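Side-chain contacts in alpha,alpha-trehalose-phosphate synthase (UDP-forming) (Burkholderia xenovorans, PDB 5V0T), which is a glycosyltransferase of family 20 with the two-domain GT-B fold, modelled here with uridine-5'-diphosphate and 6-O-phosphono-alpha-D-glucopyranose bound: residues G369-T372 with M378-V381; K383-A388 with G395-S400; P222-A227 with T231-A236; E181-L186 with C204-N209. All coordinates share one frame; numbering follows the deposited sequence.

Contact 1: G369-T372 with M378-V381; sequences GYVT and MNLV. With UDP (uridine-5'-diphosphate), chain I.
Val-371, on the strand 369-371, is the residue through which this strand meets both Asn-379 and Val-381 at the start of the following helix. The bond from its CA to CB is directed toward the helix start, and its two methyls divide the work. CG1, anti to the backbone N (chi1 -176°), is directed at the carboxamide of Asn-379. It lies 3.2 Å from Asn-379 OD1 and 3.3 Å from Asn-379 ND2, so the methyl confronts the amide as a whole rather than one of its atoms. CG2, beside the backbone N of Val-371, reaches instead to Val-381 CG1 at 4.0 Å, a looser apolar touch. Both polar ends of the amide have partners of their own: OD1 accepts from the N of Ala-382, as befits an N-cap, and ND2 is hydrogen-bonded to Asp-376 OD2. This pair of bonds fixes the rotation of the amide while the methyl packs on it.

The same helix start also holds UDP. Leu-380 N donates to UDP O2A over 2.8 Å in a nearly straight bond (175°), and Val-381 N donates to UDP O1A at 3.2 Å. Val-381 CG2 adds a contact of 3.5 Å with UDP O1A, so this valine touches the strand with one methyl and the phosphate with the other. The chemistry is thus that of a helix N-terminus built to receive an anion: two backbone N-H groups grip separate oxygens of one phosphate, the positive end of the helix dipole probably adds to the attraction, and Val-371 packs on the Asn-379 amide that caps the same helix end.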
loop_
_atom_site.group_PDB
_atom_site.type_symbol
_atom_site.label_atom_id
_atom_site.label_comp_id
_atom_site.label_asym_id
_atom_site.label_seq_id
_atom_site.Cartn_x
_atom_site.Cartn_y
_atom_site.Cartn_z
ATOM N N GLY A 369 -15.822 3.419 7.917
ATOM C CA GLY A 369 -14.620 2.818 7.349
ATOM C C GLY A 369 -13.460 3.070 8.293
ATOM O O GLY A 369 -13.103 4.221 8.565
ATOM N N TYR A 370 -12.866 1.994 8.781
ATOM C CA TYR A 370 -11.960 2.031 9.938
ATOM C C TYR A 370 -10.564 1.639 9.431
ATOM O O TYR A 370 -10.266 0.451 9.266
ATOM C CB TYR A 370 -12.501 1.074 11.007
ATOM C CG TYR A 370 -11.954 1.167 12.414
ATOM C CD1 TYR A 370 -11.247 2.287 12.872
ATOM C CD2 TYR A 370 -12.162 0.112 13.302
ATOM C CE1 TYR A 370 -10.767 2.337 14.178
ATOM C CE2 TYR A 370 -11.696 0.153 14.583
ATOM C CZ TYR A 370 -10.996 1.257 15.022
ATOM O OH TYR A 370 -10.527 1.257 16.313
ATOM N N VAL A 371 -9.721 2.644 9.191
ATOM C CA VAL A 371 -8.440 2.500 8.500
ATOM C C VAL A 371 -7.370 3.177 9.358
ATOM O O VAL A 371 -7.156 4.388 9.243
ATOM C CB VAL A 371 -8.491 3.111 7.091
ATOM C CG1 VAL A 371 -7.186 2.863 6.330
ATOM C CG2 VAL A 371 -9.724 2.573 6.292
ATOM N N THR A 372 -6.674 2.413 10.206
ATOM C CA THR A 372 -5.783 3.019 11.206
ATOM C C THR A 372 -4.371 2.429 11.213
ATOM O O THR A 372 -3.825 2.117 12.273
ATOM C CB THR A 372 -6.401 2.924 12.602
ATOM O OG1 THR A 372 -6.456 1.557 13.018
ATOM C CG2 THR A 372 -7.805 3.493 12.618
ATOM N N MET A 378 0.324 4.932 1.514
ATOM C CA MET A 378 -0.835 5.667 1.027
ATOM C C MET A 378 -2.099 5.161 1.703
ATOM O O MET A 378 -2.736 5.898 2.463
ATOM C CB MET A 378 -0.955 5.554 -0.502
ATOM C CG MET A 378 -2.157 6.316 -1.110
ATOM S SD MET A 378 -2.271 8.057 -0.620
ATOM C CE MET A 378 -0.711 8.718 -1.205
ATOM N N ASN A 379 -2.427 3.891 1.427
ATOM C CA ASN A 379 -3.607 3.138 1.841
ATOM C C ASN A 379 -4.742 3.353 0.834
ATOM O O ASN A 379 -5.515 4.318 0.921
ATOM C CB ASN A 379 -4.075 3.460 3.273
ATOM C CG ASN A 379 -5.037 2.405 3.799
ATOM O OD1 ASN A 379 -6.161 2.304 3.328
ATOM N ND2 ASN A 379 -4.599 1.612 4.763
ATOM N N LEU A 380 -4.828 2.447 -0.145
ATOM C CA LEU A 380 -5.886 2.547 -1.144
ATOM C C LEU A 380 -7.255 2.218 -0.553
ATOM O O LEU A 380 -8.270 2.740 -1.027
ATOM C CB LEU A 380 -5.585 1.619 -2.321
ATOM C CG LEU A 380 -4.400 1.973 -3.222
ATOM C CD1 LEU A 380 -4.390 1.026 -4.413
ATOM C CD2 LEU A 380 -4.463 3.405 -3.691
ATOM N N VAL A 381 -7.302 1.374 0.481
ATOM C CA VAL A 381 -8.583 1.004 1.073
ATOM C C VAL A 381 -9.312 2.245 1.572
ATOM O O VAL A 381 -10.529 2.365 1.423
ATOM C CB VAL A 381 -8.379 -0.036 2.192
ATOM C CG1 VAL A 381 -9.553 -0.000 3.216
ATOM C CG2 VAL A 381 -8.212 -1.455 1.586
HETATM N N1 UDP I . -7.745 -5.970 -1.470
HETATM C C2 UDP I . -8.374 -6.945 -2.228
HETATM N N3 UDP I . -8.825 -8.026 -1.526
HETATM C C4 UDP I . -8.721 -8.231 -0.168
HETATM C C5 UDP I . -8.062 -7.176 0.555
HETATM C C6 UDP I . -7.616 -6.096 -0.106
HETATM O O2 UDP I . -8.510 -6.862 -3.436
HETATM O O4 UDP I . -9.187 -9.267 0.323
HETATM C "C1'" UDP I . -7.250 -4.783 -2.175
HETATM C "C2'" UDP I . -7.904 -3.483 -1.712
HETATM O "O2'" UDP I . -9.123 -3.286 -2.407
HETATM C "C3'" UDP I . -6.826 -2.465 -2.094
HETATM C "C4'" UDP I . -5.528 -3.243 -1.844
HETATM O "O4'" UDP I . -5.877 -4.643 -1.895
HETATM O "O3'" UDP I . -6.891 -2.079 -3.463
HETATM C "C5'" UDP I . -4.834 -2.941 -0.543
HETATM O "O5'" UDP I . -4.048 -1.750 -0.744
HETATM P PA UDP I . -3.677 -0.795 0.462
HETATM O O1A UDP I . -4.889 -0.506 1.323
HETATM O O2A UDP I . -2.999 0.389 -0.121
HETATM O O3A UDP I . -2.681 -1.624 1.365
HETATM P PB UDP I . -1.497 -2.641 1.091
HETATM O O1B UDP I . -0.889 -2.149 -0.226
HETATM O O2B UDP I . -0.524 -2.349 2.253
HETATM O O3B UDP I . -1.977 -4.044 1.047
#

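Contact 2: K383-A388 with G395-S400; sequences KEYVSA and GVLVLS. With UDP (uridine-5'-diphosphate), chain I.
Tyr-385 and Val-386 of helix 383-388 close over Leu-397 in the second half of a beta-alpha-beta crossover, part of the Rossmann-like C-terminal domain of this GT-B protein. Helix and strand run antiparallel (170° between their directions), with 8.8 Å between the axes.

Packing is densest where the tyrosine lies along the beginning of the strand. Its OH comes within 3.2 Å of Gly-395 CA, a position that leaves no room for a side chain, and its CE2 is 3.6 Å from Val-396 O. The hydroxyl also approaches Val-396 N, but at a poor angle; its hydrogen bond is made with the carbonyl O of Ala-366. Alongside, Val-386 CG2 meets Leu-397 CD2 at 3.7 Å, the two side chains crossing at about a right angle.

The fit slackens between Tyr-385 CD2 and Leu-397 CD1, 4.2 Å apart, and the strand beyond Leu-397 draws away from this segment. Gly-395, at the other end, is partly exposed. Glu-384 turns its extended chain from the strand to the ribose of UDP, with Arg-356 as a salt-bridge partner: OE1 accepts from UDP O3' and OE2 from UDP O2', each over 2.6 Å.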
loop_
_atom_site.group_PDB
_atom_site.type_symbol
_atom_site.label_atom_id
_atom_site.label_comp_id
_atom_site.label_asym_id
_atom_site.label_seq_id
_atom_site.Cartn_x
_atom_site.Cartn_y
_atom_site.Cartn_z
ATOM N N LYS A 383 -9.177 5.252 0.278
ATOM C CA LYS A 383 -9.725 5.952 -0.877
ATOM C C LYS A 383 -10.881 5.172 -1.490
ATOM O O LYS A 383 -11.870 5.766 -1.941
ATOM C CB LYS A 383 -8.626 6.212 -1.913
ATOM C CG LYS A 383 -7.525 7.133 -1.369
ATOM C CD LYS A 383 -6.558 7.590 -2.453
ATOM C CE LYS A 383 -5.597 8.646 -1.911
ATOM N NZ LYS A 383 -4.715 9.164 -2.998
ATOM N N GLU A 384 -10.775 3.839 -1.495
ATOM C CA GLU A 384 -11.854 2.983 -1.980
ATOM C C GLU A 384 -13.090 3.064 -1.088
ATOM O O GLU A 384 -14.221 3.082 -1.595
ATOM C CB GLU A 384 -11.356 1.537 -2.083
ATOM C CG GLU A 384 -10.274 1.338 -3.168
ATOM C CD GLU A 384 -9.582 -0.027 -3.091
ATOM O OE1 GLU A 384 -8.701 -0.292 -3.928
ATOM O OE2 GLU A 384 -9.911 -0.832 -2.195
ATOM N N TYR A 385 -12.905 3.071 0.239
ATOM C CA TYR A 385 -14.056 3.188 1.135
ATOM C C TYR A 385 -14.842 4.463 0.843
ATOM O O TYR A 385 -16.069 4.434 0.696
ATOM C CB TYR A 385 -13.627 3.152 2.615
ATOM C CG TYR A 385 -14.791 3.471 3.520
ATOM C CD1 TYR A 385 -15.712 2.488 3.866
ATOM C CD2 TYR A 385 -15.016 4.777 3.973
ATOM C CE1 TYR A 385 -16.836 2.788 4.655
ATOM C CE2 TYR A 385 -16.139 5.085 4.755
ATOM C CZ TYR A 385 -17.031 4.082 5.099
ATOM O OH TYR A 385 -18.131 4.374 5.879
ATOM N N VAL A 386 -14.149 5.595 0.739
ATOM C CA VAL A 386 -14.846 6.845 0.467
ATOM C C VAL A 386 -15.542 6.784 -0.889
ATOM O O VAL A 386 -16.700 7.200 -1.030
ATOM C CB VAL A 386 -13.864 8.025 0.545
ATOM C CG1 VAL A 386 -14.519 9.279 -0.008
ATOM C CG2 VAL A 386 -13.387 8.229 1.990
ATOM N N SER A 387 -14.840 6.273 -1.905
ATOM C CA SER A 387 -15.376 6.220 -3.266
ATOM C C SER A 387 -16.627 5.353 -3.361
ATOM O O SER A 387 -17.487 5.605 -4.208
ATOM C CB SER A 387 -14.309 5.674 -4.220
ATOM O OG SER A 387 -13.198 6.547 -4.327
ATOM N N ALA A 388 -16.733 4.319 -2.522
ATOM C CA ALA A 388 -17.858 3.393 -2.616
ATOM C C ALA A 388 -19.161 3.983 -2.082
ATOM O O ALA A 388 -20.235 3.441 -2.377
ATOM C CB ALA A 388 -17.530 2.104 -1.847
ATOM N N GLY A 395 -21.126 6.876 4.586
ATOM C CA GLY A 395 -20.459 6.580 5.839
ATOM C C GLY A 395 -19.301 7.534 6.114
ATOM O O GLY A 395 -19.026 8.472 5.362
ATOM N N VAL A 396 -18.608 7.275 7.227
ATOM C CA VAL A 396 -17.540 8.137 7.722
ATOM C C VAL A 396 -16.232 7.358 7.728
ATOM O O VAL A 396 -16.184 6.211 8.186
ATOM C CB VAL A 396 -17.850 8.669 9.138
ATOM C CG1 VAL A 396 -16.680 9.473 9.677
ATOM C CG2 VAL A 396 -19.128 9.517 9.143
ATOM N N LEU A 397 -15.163 7.994 7.253
ATOM C CA LEU A 397 -13.828 7.407 7.280
ATOM C C LEU A 397 -13.094 7.845 8.544
ATOM O O LEU A 397 -12.937 9.045 8.795
ATOM C CB LEU A 397 -13.031 7.822 6.044
ATOM C CG LEU A 397 -11.565 7.354 5.966
ATOM C CD1 LEU A 397 -11.476 5.827 5.870
ATOM C CD2 LEU A 397 -10.879 8.003 4.760
ATOM N N VAL A 398 -12.655 6.870 9.336
ATOM C CA VAL A 398 -11.754 7.082 10.464
ATOM C C VAL A 398 -10.363 6.667 9.986
ATOM O O VAL A 398 -10.166 5.522 9.554
ATOM C CB VAL A 398 -12.209 6.278 11.696
ATOM C CG1 VAL A 398 -11.163 6.338 12.875
ATOM C CG2 VAL A 398 -13.607 6.764 12.170
ATOM N N LEU A 399 -9.405 7.597 10.025
ATOM C CA LEU A 399 -8.162 7.424 9.269
ATOM C C LEU A 399 -6.935 7.791 10.097
ATOM O O LEU A 399 -6.858 8.889 10.663
ATOM C CB LEU A 399 -8.201 8.272 7.992
ATOM C CG LEU A 399 -6.951 8.187 7.114
ATOM C CD1 LEU A 399 -6.842 6.793 6.497
ATOM C CD2 LEU A 399 -6.974 9.266 6.031
ATOM N N SER A 400 -5.959 6.889 10.135
ATOM C CA SER A 400 -4.694 7.175 10.807
ATOM C C SER A 400 -3.966 8.354 10.165
ATOM O O SER A 400 -3.790 8.398 8.944
ATOM C CB SER A 400 -3.787 5.955 10.750
ATOM O OG SER A 400 -2.510 6.301 11.238
HETATM N N1 UDP I . -7.745 -5.970 -1.470
HETATM C C2 UDP I . -8.374 -6.945 -2.228
HETATM N N3 UDP I . -8.825 -8.026 -1.526
HETATM C C4 UDP I . -8.721 -8.231 -0.168
HETATM C C5 UDP I . -8.062 -7.176 0.555
HETATM C C6 UDP I . -7.616 -6.096 -0.106
HETATM O O2 UDP I . -8.510 -6.862 -3.436
HETATM O O4 UDP I . -9.187 -9.267 0.323
HETATM C "C1'" UDP I . -7.250 -4.783 -2.175
HETATM C "C2'" UDP I . -7.904 -3.483 -1.712
HETATM O "O2'" UDP I . -9.123 -3.286 -2.407
HETATM C "C3'" UDP I . -6.826 -2.465 -2.094
HETATM C "C4'" UDP I . -5.528 -3.243 -1.844
HETATM O "O4'" UDP I . -5.877 -4.643 -1.895
HETATM O "O3'" UDP I . -6.891 -2.079 -3.463
HETATM C "C5'" UDP I . -4.834 -2.941 -0.543
HETATM O "O5'" UDP I . -4.048 -1.750 -0.744
HETATM P PA UDP I . -3.677 -0.795 0.462
HETATM O O1A UDP I . -4.889 -0.506 1.323
HETATM O O2A UDP I . -2.999 0.389 -0.121
HETATM O O3A UDP I . -2.681 -1.624 1.365
HETATM P PB UDP I . -1.497 -2.641 1.091
HETATM O O1B UDP I . -0.889 -2.149 -0.226
HETATM O O2B UDP I . -0.524 -2.349 2.253
HETATM O O3B UDP I . -1.977 -4.044 1.047
#

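Contact 3: P222-A227 with T231-A236; sequences PLTIHA and TLRAAA
Ile-225 and Leu-232 form a hydrogen-bonded pair of the antiparallel hairpin 222-227/231-236, bonded in both directions. Ile-225 N to Leu-232 O is short and straight (2.7 Å, 173°), and Leu-232 N returns to Ile-225 O at 3.0 Å. Leu-223 and Ala-234 repeat this two residues along, while Thr-224 with Arg-233 and His-226 with Thr-231 make the non-hydrogen-bonded pairs. Between these bonds run CA-H...O contacts, the closest from Arg-233 CA to Leu-223 O at 3.1 Å.

Apolar contacts gather on the face carrying Leu-223, Ile-225, Leu-232 and Ala-234. Ile-225 CB touches Leu-232 CD2 at 3.8 Å, and its CG1, beside the backbone N (chi1 -53°), is turned to Ala-234 CB at 3.9 Å.

Polar side chains occupy the other face. In one of two modelled conformers, Arg-233 folds back across the partner strand with Thr-224 OG1 over one face of its guanidinium; its NH2 makes a weak hydrogen bond to Pro-222 O at 3.3 Å.

Strand 214-216 flanks 223-227 and strand 191-194 flanks 230-236, placing the hairpin near one end of the larger mixed sheet, one strand in from 214-216, with helix 197-209 covering the apolar face through Leu-200, Phe-203 and Cys-204.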
loop_
_atom_site.group_PDB
_atom_site.type_symbol
_atom_site.label_atom_id
_atom_site.label_comp_id
_atom_site.label_asym_id
_atom_site.label_seq_id
_atom_site.Cartn_x
_atom_site.Cartn_y
_atom_site.Cartn_z
ATOM N N PRO A 222 9.889 19.097 -9.806
ATOM C CA PRO A 222 10.735 18.180 -9.034
ATOM C C PRO A 222 12.005 18.861 -8.553
ATOM O O PRO A 222 12.537 19.768 -9.197
ATOM C CB PRO A 222 11.056 17.052 -10.025
ATOM C CG PRO A 222 10.086 17.232 -11.172
ATOM C CD PRO A 222 9.797 18.699 -11.221
ATOM N N LEU A 223 12.483 18.412 -7.396
ATOM C CA LEU A 223 13.777 18.852 -6.895
ATOM C C LEU A 223 14.897 18.248 -7.733
ATOM O O LEU A 223 14.750 17.178 -8.324
ATOM C CB LEU A 223 13.959 18.429 -5.436
ATOM C CG LEU A 223 12.771 18.718 -4.520
ATOM C CD1 LEU A 223 13.036 18.196 -3.120
ATOM C CD2 LEU A 223 12.500 20.206 -4.494
ATOM N N THR A 224 16.028 18.938 -7.773
ATOM C CA THR A 224 17.248 18.385 -8.335
ATOM C C THR A 224 18.123 17.881 -7.201
ATOM O O THR A 224 18.384 18.611 -6.235
ATOM C CB THR A 224 17.996 19.433 -9.158
ATOM O OG1 THR A 224 17.113 19.951 -10.154
ATOM C CG2 THR A 224 19.216 18.812 -9.833
ATOM N N ILE A 225 18.566 16.633 -7.315
ATOM C CA ILE A 225 19.408 15.987 -6.316
ATOM C C ILE A 225 20.828 15.890 -6.861
ATOM O O ILE A 225 21.032 15.477 -8.009
ATOM C CB ILE A 225 18.886 14.588 -5.955
ATOM C CG1 ILE A 225 17.410 14.631 -5.536
ATOM C CG2 ILE A 225 19.745 14.002 -4.854
ATOM C CD1 ILE A 225 17.165 15.413 -4.257
ATOM N N HIS A 226 21.806 16.246 -6.033
ATOM C CA HIS A 226 23.214 16.008 -6.325
ATOM C C HIS A 226 23.790 15.192 -5.182
ATOM O O HIS A 226 23.830 15.669 -4.043
ATOM C CB HIS A 226 23.992 17.316 -6.481
ATOM C CG HIS A 226 23.570 18.147 -7.652
ATOM N ND1 HIS A 226 24.197 18.080 -8.879
ATOM C CD2 HIS A 226 22.606 19.089 -7.777
ATOM C CE1 HIS A 226 23.629 18.934 -9.710
ATOM N NE2 HIS A 226 22.658 19.557 -9.067
ATOM N N ALA A 227 24.236 13.973 -5.479
ATOM C CA ALA A 227 24.789 13.105 -4.449
ATOM C C ALA A 227 25.522 11.950 -5.111
ATOM O O ALA A 227 25.138 11.498 -6.194
ATOM C CB ALA A 227 23.700 12.574 -3.505
ATOM N N THR A 231 23.553 13.230 -10.642
ATOM C CA THR A 231 22.514 14.252 -10.685
ATOM C C THR A 231 21.206 13.598 -11.107
ATOM O O THR A 231 21.173 12.855 -12.092
ATOM C CB THR A 231 22.871 15.372 -11.674
ATOM O OG1 THR A 231 24.090 16.004 -11.270
ATOM C CG2 THR A 231 21.768 16.411 -11.718
ATOM N N LEU A 232 20.131 13.880 -10.376
ATOM C CA LEU A 232 18.837 13.288 -10.690
ATOM C C LEU A 232 17.743 14.201 -10.149
ATOM O O LEU A 232 18.008 15.295 -9.639
ATOM C CB LEU A 232 18.724 11.869 -10.123
ATOM C CG LEU A 232 18.671 11.700 -8.609
ATOM C CD1 LEU A 232 17.878 10.434 -8.303
ATOM C CD2 LEU A 232 20.087 11.636 -8.010
ATOM N N ARG A 233 16.498 13.753 -10.280
ATOM C CA ARG A 233 15.327 14.521 -9.883
ATOM C C ARG A 233 14.481 13.702 -8.918
ATOM O O ARG A 233 14.484 12.469 -8.969
ATOM C CB ARG A 233 14.475 14.920 -11.100
ATOM C CG ARG A 233 15.236 15.661 -12.207
ATOM C CD ARG A 233 15.635 17.074 -11.794
ATOM N NE ARG A 233 14.493 17.983 -11.692
ATOM C CZ ARG A 233 14.064 18.769 -12.675
ATOM N NH1 ARG A 233 14.671 18.758 -13.852
ATOM N NH2 ARG A 233 13.023 19.568 -12.485
ATOM N N ALA A 234 13.734 14.393 -8.054
ATOM C CA ALA A 234 12.904 13.702 -7.074
ATOM C C ALA A 234 11.680 14.540 -6.720
ATOM O O ALA A 234 11.783 15.759 -6.572
ATOM C CB ALA A 234 13.717 13.387 -5.810
ATOM N N ALA A 235 10.527 13.882 -6.575
ATOM C CA ALA A 235 9.285 14.589 -6.277
ATOM C C ALA A 235 8.305 13.627 -5.614
ATOM O O ALA A 235 8.564 12.428 -5.492
ATOM C CB ALA A 235 8.670 15.204 -7.538
ATOM N N ALA A 236 7.170 14.178 -5.185
ATOM C CA ALA A 236 6.089 13.404 -4.583
ATOM C C ALA A 236 4.942 13.257 -5.576
ATOM O O ALA A 236 4.571 14.224 -6.249
ATOM C CB ALA A 236 5.586 14.069 -3.292
#

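Contact 4: E181-L186 with C204-N209; sequences ELVEAL and CDYIVN
Tyr-206 and Val-183 are brought together by matching first torsions: the tyrosine holds CG anti to its own backbone N (chi1 -177°), which sends the ring out from helix 204-209, and the valine holds CG1 likewise (chi1 176°). The two side chains approach from opposite directions, so that the branched end of Val-183 settles on the aromatic ring. CG2 does most of the touching. It stands over one face, 3.9 Å from the ring centroid and 25° off the normal, an offset toward the rim that puts Tyr-206 CE1 closest to Val-183 CG2, at 3.6 Å. This is a CH-pi contact, and Val-183 CB follows it down to the same CE1 at 3.7 Å. The second methyl of Val-183, CG1, bridges two residues: it stays near Tyr-206 CD1 and meets Ile-207 CD1 at 3.7 Å, the valine and isoleucine chains crossing at a slant. One valine thus fits against two consecutive residues of the facing helix.

The hydroxyl of Tyr-206 is hydrogen-bonded to ND1 of His-179, at the start of the valine's own helix, so the ring is tethered at its tip as well as packed on its face.

Leu-173 of the short helix 170-173 touches both Val-183 and Tyr-206, Ile-207 rests on Ile-225 and Ala-227 of strand 223-227, and Leu-182 touches Phe-89 and Leu-94 of helix 79-98.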
loop_
_atom_site.group_PDB
_atom_site.type_symbol
_atom_site.label_atom_id
_atom_site.label_comp_id
_atom_site.label_asym_id
_atom_site.label_seq_id
_atom_site.Cartn_x
_atom_site.Cartn_y
_atom_site.Cartn_z
ATOM N N GLU A 181 24.559 2.247 0.659
ATOM C CA GLU A 181 24.532 1.567 -0.635
ATOM C C GLU A 181 23.142 1.636 -1.257
ATOM O O GLU A 181 23.003 1.765 -2.481
ATOM C CB GLU A 181 24.975 0.107 -0.476
ATOM C CG GLU A 181 26.453 -0.098 -0.169
ATOM C CD GLU A 181 26.873 0.353 1.241
ATOM O OE1 GLU A 181 26.026 0.421 2.168
ATOM O OE2 GLU A 181 28.078 0.654 1.415
ATOM N N LEU A 182 22.101 1.539 -0.430
ATOM C CA LEU A 182 20.735 1.650 -0.934
ATOM C C LEU A 182 20.477 3.035 -1.508
ATOM O O LEU A 182 19.935 3.172 -2.612
ATOM C CB LEU A 182 19.730 1.341 0.183
ATOM C CG LEU A 182 19.596 -0.123 0.600
ATOM C CD1 LEU A 182 18.800 -0.239 1.894
ATOM C CD2 LEU A 182 18.921 -0.899 -0.519
ATOM N N VAL A 183 20.842 4.083 -0.769
ATOM C CA VAL A 183 20.535 5.425 -1.259
ATOM C C VAL A 183 21.386 5.758 -2.477
ATOM O O VAL A 183 20.921 6.414 -3.413
ATOM C CB VAL A 183 20.699 6.471 -0.142
ATOM C CG1 VAL A 183 20.474 7.874 -0.702
ATOM C CG2 VAL A 183 19.705 6.191 1.000
ATOM N N GLU A 184 22.643 5.316 -2.495
ATOM C CA GLU A 184 23.447 5.542 -3.691
ATOM C C GLU A 184 22.822 4.861 -4.903
ATOM O O GLU A 184 22.744 5.451 -5.988
ATOM C CB GLU A 184 24.880 5.054 -3.470
ATOM C CG GLU A 184 25.741 5.211 -4.709
ATOM C CD GLU A 184 27.205 4.895 -4.458
ATOM O OE1 GLU A 184 28.049 5.364 -5.246
ATOM O OE2 GLU A 184 27.504 4.181 -3.479
ATOM N N ALA A 185 22.339 3.629 -4.728
ATOM C CA ALA A 185 21.658 2.930 -5.816
ATOM C C ALA A 185 20.426 3.701 -6.290
ATOM O O ALA A 185 20.158 3.772 -7.497
ATOM C CB ALA A 185 21.266 1.518 -5.367
ATOM N N LEU A 186 19.677 4.304 -5.359
ATOM C CA LEU A 186 18.538 5.131 -5.751
ATOM C C LEU A 186 18.953 6.268 -6.668
ATOM O O LEU A 186 18.183 6.662 -7.555
ATOM C CB LEU A 186 17.834 5.701 -4.518
ATOM C CG LEU A 186 16.895 4.818 -3.706
ATOM C CD1 LEU A 186 16.408 5.608 -2.491
ATOM C CD2 LEU A 186 15.707 4.366 -4.557
ATOM N N CYS A 204 15.396 13.758 1.221
ATOM C CA CYS A 204 16.320 14.887 1.109
ATOM C C CYS A 204 17.109 15.099 2.391
ATOM O O CYS A 204 18.286 15.481 2.339
ATOM C CB CYS A 204 15.561 16.165 0.746
ATOM S SG CYS A 204 14.784 16.092 -0.879
ATOM N N ASP A 205 16.486 14.841 3.541
ATOM C CA ASP A 205 17.194 14.947 4.814
ATOM C C ASP A 205 18.382 13.983 4.864
ATOM O O ASP A 205 19.468 14.348 5.326
ATOM C CB ASP A 205 16.218 14.671 5.962
ATOM C CG ASP A 205 16.774 15.057 7.317
ATOM O OD1 ASP A 205 17.266 16.196 7.458
ATOM O OD2 ASP A 205 16.700 14.234 8.250
ATOM N N TYR A 206 18.194 12.745 4.391
ATOM C CA TYR A 206 19.319 11.813 4.323
ATOM C C TYR A 206 20.391 12.323 3.363
ATOM O O TYR A 206 21.585 12.335 3.694
ATOM C CB TYR A 206 18.837 10.418 3.903
ATOM C CG TYR A 206 19.963 9.391 3.900
ATOM C CD1 TYR A 206 20.839 9.287 2.819
ATOM C CD2 TYR A 206 20.159 8.544 4.982
ATOM C CE1 TYR A 206 21.882 8.376 2.818
ATOM C CE2 TYR A 206 21.188 7.615 4.982
ATOM C CZ TYR A 206 22.048 7.534 3.892
ATOM O OH TYR A 206 23.089 6.628 3.888
ATOM N N ILE A 207 19.984 12.740 2.160
ATOM C CA ILE A 207 20.944 13.231 1.164
ATOM C C ILE A 207 21.810 14.345 1.748
ATOM O O ILE A 207 23.045 14.349 1.601
ATOM C CB ILE A 207 20.199 13.708 -0.099
ATOM C CG1 ILE A 207 19.544 12.526 -0.837
ATOM C CG2 ILE A 207 21.135 14.504 -1.003
ATOM C CD1 ILE A 207 20.533 11.546 -1.441
ATOM N N VAL A 208 21.176 15.315 2.417
ATOM C CA VAL A 208 21.917 16.480 2.905
ATOM C C VAL A 208 22.735 16.136 4.147
ATOM O O VAL A 208 23.902 16.522 4.260
ATOM C CB VAL A 208 20.948 17.650 3.169
ATOM C CG1 VAL A 208 21.646 18.770 3.921
ATOM C CG2 VAL A 208 20.364 18.161 1.851
ATOM N N ASN A 209 22.154 15.385 5.082
ATOM C CA ASN A 209 22.752 15.213 6.399
ATOM C C ASN A 209 23.507 13.903 6.580
ATOM O O ASN A 209 24.316 13.809 7.507
ATOM C CB ASN A 209 21.674 15.331 7.477
ATOM C CG ASN A 209 21.172 16.740 7.611
ATOM O OD1 ASN A 209 21.961 17.659 7.775
ATOM N ND2 ASN A 209 19.862 16.928 7.503
#

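Contacts 1 and 2 share helix 380-388 and both touch UDP, one at its phosphate and the other at its ribose: the first is at the helix start, close to the chain's centre, the second farther along the same beta-alpha-beta unit. Both are buried, and their strands are neighbours in one parallel sheet, joined by backbone hydrogen bonds such as those of Gly-369 with Val-396 and Val-398. Contact 3 belongs to the other sheet, and contact 4 is a buried apolar helix pair packed against it through Leu-223 with Cys-204 and Ile-225 with Ile-207; their centres are 11 Å apart. Contact 3 is only partly buried, with backbone bonds throughout and Thr-231 and His-226 exposed.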